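Local atomic coordinates of PelA (Pseudomonas aeruginosa, PDB entry 5TCB), a protein that carries a GH114-family glycoside hydrolase domain, the part described here, which probably cleaves a polysaccharide, and as a whole is probably also a deacetylase. Residues P24-F29 against Y257-V261; A191-A197 against I231-L237. All coordinates share one frame; numbering follows the deposited sequence.

From the N terminus the chain enters strand 27-30 almost at once and then builds six further strands of the parallel sheet, with helices between most of them, before strand 258-262 returns to its start. Contact 1 closes that long loop, bringing the first and last strands of the parallel sheet together. Contact 2 is nested inside it: strand 187-192 and the turn after it pair with strand 231-236, with a short hairpin and helix 211-226 in between. The two contacts meet directly, because strand 258-262 is hydrogen-bonded to strand 231-236, and Phe29 of the first strand packs on Ile234 of that strand. Together they join the sixth, seventh, eighth and first strands around the barrel.

Contact 1. Residues P24-F29 against Y257-V261; sequences PSSVAF and YVPFV
Phe260 and Val258 reach across from their strand to the backbone of 24-29, and the packing is mostly side chain on main chain. The Phe260 ring turns one face to Ala28, whose CA sits 3.7 Å from the ring centroid and 12° off the normal, a CH-pi contact. Phe29 N lies over that same face, nearer the rim. Phe260 CD1 comes within 3.1 Å of Val27 O, a buried carbonyl oblique to the ring and with no polar partner in the model; chi1 of -174° swings the ring across to this strand.

Apolar contacts fill in the rest. Phe29 CD1 meets Phe260 CD2 at 3.9 Å, the latter at the edge of the Phe29 ring. Val27 CG1 lies 4.1 Å from Phe260 CB, and Val258 CG1 packs 4.1 Å from Pro24 CG while Val258 CG2 approaches Pro24 O at 3.4 Å.

As for polar links, the two segments exchange no direct hydrogen bonds. Instead Ser272 OG bonds to both Val27 N and Pro259 O, bridging the seam. The axes of 27-29 and 258-261 come within 6.4 Å and cross at 34°. This junction of first and last strands closes a (beta/alpha)8 barrel, through side chains packed on the facing backbone and the Ser272 bridge.

Contact 2. Residues A191-A197 against I231-L237; sequences AVESIHA and IVAIDYL
The Tyr236 ring has Glu193 OE1 at its edge, in the ring plane, where the Tyr236 OH gives it a 2.6 Å hydrogen bond. The oxygen is met on its anti side, and the carboxylate is turned 63° from the ring; Asn174 holds the other oxygen, OE2. Ile195 CG2 lies over the centre of one face of the His196 imidazole, whose NE2 bonds to Glu255.

The third flat group, the Asp235 carboxylate, is wrapped by the turn after strand 187-192. Its OD1 accepts Ile195 N on the syn side at 2.8 Å in a nearly straight bond. Its OD2 takes two donors, His196 N on the syn side and Ala197 N from well above the carboxylate plane, each at 2.8 Å. Three backbone N-H groups thus fix the rotation of this buried side chain and the path of the turn. A cis peptide precedes Ser194, whose OG, placed beside its own backbone N (chi1 -67°), donates to Ile234 O at 2.7 Å within the carbonyl plane.

Parallel pairing is brief: Val192 N binds Val232 O and Ile234 N binds Val192 O, both at 2.9 Å. Further on, Tyr236 N donates to Ala197 O. Among the apolar contacts, Ile195 CG1 packs on Ala233 CB at 3.6 Å.

Neighbouring parallel strands joined through a hairpin and helix 211-226 form a beta-alpha-beta unit of the (beta/alpha)8 barrel. Glu193 and Tyr236 lie toward the C-terminal side of the barrel strands, where such glycoside hydrolases keep their active sites.

Contact 1. Residues P24-F29 against Y257-V261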
# COMPACT_ATOMS: atom_id res chain seq x y z
N PRO A 24 -11.13 -6.34 6.07
CA PRO A 24 -11.93 -6.53 4.86
C PRO A 24 -12.38 -7.97 4.64
O PRO A 24 -11.68 -8.93 4.94
CB PRO A 24 -10.97 -6.11 3.75
CG PRO A 24 -9.65 -6.49 4.26
CD PRO A 24 -9.70 -6.21 5.74
N SER A 25 -13.55 -8.09 4.01
CA SER A 25 -14.02 -9.37 3.50
C SER A 25 -13.51 -9.64 2.09
O SER A 25 -13.40 -10.80 1.68
CB SER A 25 -15.56 -9.40 3.47
OG SER A 25 -16.10 -9.41 4.78
N SER A 26 -13.23 -8.57 1.36
CA SER A 26 -12.72 -8.59 -0.01
C SER A 26 -12.03 -7.25 -0.23
O SER A 26 -12.29 -6.29 0.49
CB SER A 26 -13.83 -8.79 -1.04
OG SER A 26 -14.74 -7.71 -1.04
N VAL A 27 -11.12 -7.20 -1.20
CA VAL A 27 -10.35 -5.99 -1.43
C VAL A 27 -10.01 -5.89 -2.91
O VAL A 27 -9.75 -6.90 -3.57
CB VAL A 27 -9.09 -5.96 -0.53
CG1 VAL A 27 -8.12 -7.10 -0.86
CG2 VAL A 27 -8.42 -4.63 -0.61
N ALA A 28 -10.04 -4.66 -3.41
CA ALA A 28 -9.54 -4.33 -4.74
C ALA A 28 -8.62 -3.12 -4.66
O ALA A 28 -8.74 -2.27 -3.77
CB ALA A 28 -10.70 -4.06 -5.72
N PHE A 29 -7.69 -3.05 -5.62
CA PHE A 29 -6.77 -1.92 -5.80
C PHE A 29 -6.90 -1.45 -7.23
O PHE A 29 -6.85 -2.27 -8.16
CB PHE A 29 -5.31 -2.34 -5.57
CG PHE A 29 -4.94 -2.65 -4.14
CD1 PHE A 29 -5.36 -3.83 -3.54
CD2 PHE A 29 -4.14 -1.78 -3.41
CE1 PHE A 29 -5.02 -4.14 -2.24
CE2 PHE A 29 -3.78 -2.07 -2.09
CZ PHE A 29 -4.24 -3.25 -1.51
N TYR A 257 -5.60 -15.46 4.14
CA TYR A 257 -5.40 -14.14 3.55
C TYR A 257 -6.69 -13.61 2.93
O TYR A 257 -7.58 -14.36 2.52
CB TYR A 257 -4.32 -14.19 2.47
CG TYR A 257 -2.98 -14.64 2.96
CD1 TYR A 257 -2.53 -15.91 2.68
CD2 TYR A 257 -2.16 -13.81 3.73
CE1 TYR A 257 -1.33 -16.35 3.11
CE2 TYR A 257 -0.94 -14.26 4.18
CZ TYR A 257 -0.53 -15.53 3.87
OH TYR A 257 0.68 -16.00 4.31
N VAL A 258 -6.80 -12.29 2.85
CA VAL A 258 -7.82 -11.65 2.02
C VAL A 258 -7.12 -11.23 0.73
O VAL A 258 -6.29 -10.31 0.78
CB VAL A 258 -8.46 -10.46 2.72
CG1 VAL A 258 -9.58 -9.87 1.86
CG2 VAL A 258 -9.02 -10.89 4.06
N PRO A 259 -7.37 -11.88 -0.40
CA PRO A 259 -6.54 -11.65 -1.58
C PRO A 259 -7.08 -10.66 -2.58
O PRO A 259 -8.29 -10.45 -2.68
CB PRO A 259 -6.48 -13.04 -2.21
CG PRO A 259 -7.86 -13.57 -1.95
CD PRO A 259 -8.26 -13.05 -0.58
N PHE A 260 -6.17 -10.09 -3.37
CA PHE A 260 -6.51 -9.45 -4.63
C PHE A 260 -5.45 -9.88 -5.62
O PHE A 260 -4.26 -9.68 -5.37
CB PHE A 260 -6.54 -7.94 -4.52
CG PHE A 260 -7.03 -7.23 -5.78
CD1 PHE A 260 -8.31 -7.46 -6.28
CD2 PHE A 260 -6.23 -6.27 -6.40
CE1 PHE A 260 -8.78 -6.79 -7.41
CE2 PHE A 260 -6.70 -5.60 -7.52
CZ PHE A 260 -7.97 -5.83 -8.02
N VAL A 261 -5.88 -10.48 -6.72
CA VAL A 261 -4.97 -11.03 -7.71
C VAL A 261 -5.16 -10.21 -8.98
O VAL A 261 -6.23 -10.26 -9.60
CB VAL A 261 -5.21 -12.52 -7.95
CG1 VAL A 261 -4.13 -13.07 -8.87
CG2 VAL A 261 -5.30 -13.28 -6.61

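Contact 2. Residues A191-A197 against I231-L237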
# COMPACT_ATOMS: atom_id res chain seq x y z
N ALA A 191 -0.96 -5.38 4.13
CA ALA A 191 -0.84 -6.04 2.84
C ALA A 191 0.58 -6.53 2.61
O ALA A 191 1.55 -6.00 3.15
CB ALA A 191 -1.25 -5.11 1.69
N VAL A 192 0.68 -7.51 1.73
CA VAL A 192 1.96 -8.08 1.32
C VAL A 192 1.92 -8.40 -0.17
O VAL A 192 1.10 -9.21 -0.62
CB VAL A 192 2.33 -9.33 2.12
CG1 VAL A 192 3.69 -9.89 1.61
CG2 VAL A 192 2.39 -9.03 3.59
N GLU A 193 2.82 -7.78 -0.92
CA GLU A 193 3.16 -8.20 -2.26
C GLU A 193 4.42 -9.05 -2.16
O GLU A 193 5.49 -8.47 -1.85
CB GLU A 193 3.45 -7.01 -3.18
CG GLU A 193 2.42 -5.91 -3.21
CD GLU A 193 3.02 -4.66 -3.85
OE1 GLU A 193 3.00 -4.55 -5.10
OE2 GLU A 193 3.55 -3.81 -3.11
N SER A 194 4.40 -10.36 -2.36
CA SER A 194 3.28 -11.20 -2.76
C SER A 194 3.44 -12.52 -2.02
O SER A 194 4.48 -12.77 -1.41
CB SER A 194 3.28 -11.42 -4.27
OG SER A 194 3.02 -10.23 -4.99
N ILE A 195 2.44 -13.40 -2.11
CA ILE A 195 2.47 -14.65 -1.35
C ILE A 195 2.89 -15.80 -2.26
O ILE A 195 3.90 -16.46 -2.00
CB ILE A 195 1.13 -14.91 -0.65
CG1 ILE A 195 0.80 -13.81 0.37
CG2 ILE A 195 1.11 -16.29 0.05
CD1 ILE A 195 1.87 -13.56 1.45
N HIS A 196 2.14 -16.05 -3.33
CA HIS A 196 2.48 -17.13 -4.24
C HIS A 196 2.87 -16.64 -5.63
O HIS A 196 3.87 -17.10 -6.20
CB HIS A 196 1.31 -18.11 -4.38
CG HIS A 196 0.97 -18.83 -3.12
ND1 HIS A 196 1.87 -19.64 -2.46
CD2 HIS A 196 -0.18 -18.88 -2.40
CE1 HIS A 196 1.29 -20.14 -1.38
NE2 HIS A 196 0.05 -19.70 -1.33
N ALA A 197 2.06 -15.75 -6.19
CA ALA A 197 2.26 -15.25 -7.54
C ALA A 197 2.65 -13.78 -7.45
O ALA A 197 1.88 -12.95 -6.96
CB ALA A 197 0.99 -15.44 -8.38
N ILE A 231 -4.55 -9.79 7.19
CA ILE A 231 -3.48 -9.78 6.19
C ILE A 231 -4.09 -9.87 4.79
O ILE A 231 -4.86 -10.79 4.48
CB ILE A 231 -2.46 -10.91 6.39
CG1 ILE A 231 -1.97 -10.95 7.83
CG2 ILE A 231 -1.29 -10.73 5.41
CD1 ILE A 231 -1.15 -12.18 8.16
N VAL A 232 -3.71 -8.92 3.95
CA VAL A 232 -4.13 -8.87 2.56
C VAL A 232 -2.96 -9.33 1.71
O VAL A 232 -1.82 -8.88 1.89
CB VAL A 232 -4.59 -7.45 2.18
CG1 VAL A 232 -4.63 -7.29 0.67
CG2 VAL A 232 -5.93 -7.16 2.83
N ALA A 233 -3.22 -10.29 0.84
CA ALA A 233 -2.25 -10.76 -0.13
C ALA A 233 -2.51 -10.06 -1.46
O ALA A 233 -3.59 -10.17 -2.02
CB ALA A 233 -2.35 -12.28 -0.32
N ILE A 234 -1.50 -9.34 -1.96
CA ILE A 234 -1.56 -8.73 -3.29
C ILE A 234 -0.66 -9.56 -4.18
O ILE A 234 0.56 -9.40 -4.19
CB ILE A 234 -1.12 -7.26 -3.30
CG1 ILE A 234 -1.90 -6.44 -2.30
CG2 ILE A 234 -1.35 -6.69 -4.70
CD1 ILE A 234 -1.30 -5.01 -2.09
N ASP A 235 -1.28 -10.47 -4.95
CA ASP A 235 -0.59 -11.32 -5.89
C ASP A 235 -0.90 -10.88 -7.32
O ASP A 235 -1.85 -10.15 -7.59
CB ASP A 235 -0.98 -12.79 -5.67
CG ASP A 235 -0.22 -13.43 -4.51
OD1 ASP A 235 0.13 -12.70 -3.55
OD2 ASP A 235 0.02 -14.65 -4.58
N TYR A 236 -0.06 -11.34 -8.25
CA TYR A 236 -0.07 -10.82 -9.61
C TYR A 236 -0.15 -11.96 -10.61
O TYR A 236 0.73 -12.84 -10.63
CB TYR A 236 1.19 -9.97 -9.85
CG TYR A 236 1.19 -8.71 -9.02
CD1 TYR A 236 2.04 -8.58 -7.94
CD2 TYR A 236 0.33 -7.67 -9.33
CE1 TYR A 236 2.03 -7.40 -7.18
CE2 TYR A 236 0.29 -6.51 -8.56
CZ TYR A 236 1.16 -6.39 -7.51
OH TYR A 236 1.13 -5.21 -6.78
N LEU A 237 -1.21 -11.94 -11.44
CA LEU A 237 -1.36 -12.83 -12.59
C LEU A 237 -1.94 -12.00 -13.72
O LEU A 237 -2.77 -11.11 -13.47
CB LEU A 237 -2.26 -14.04 -12.32
CG LEU A 237 -1.66 -15.13 -11.44
CD1 LEU A 237 -2.72 -16.16 -11.10
CD2 LEU A 237 -0.47 -15.81 -12.13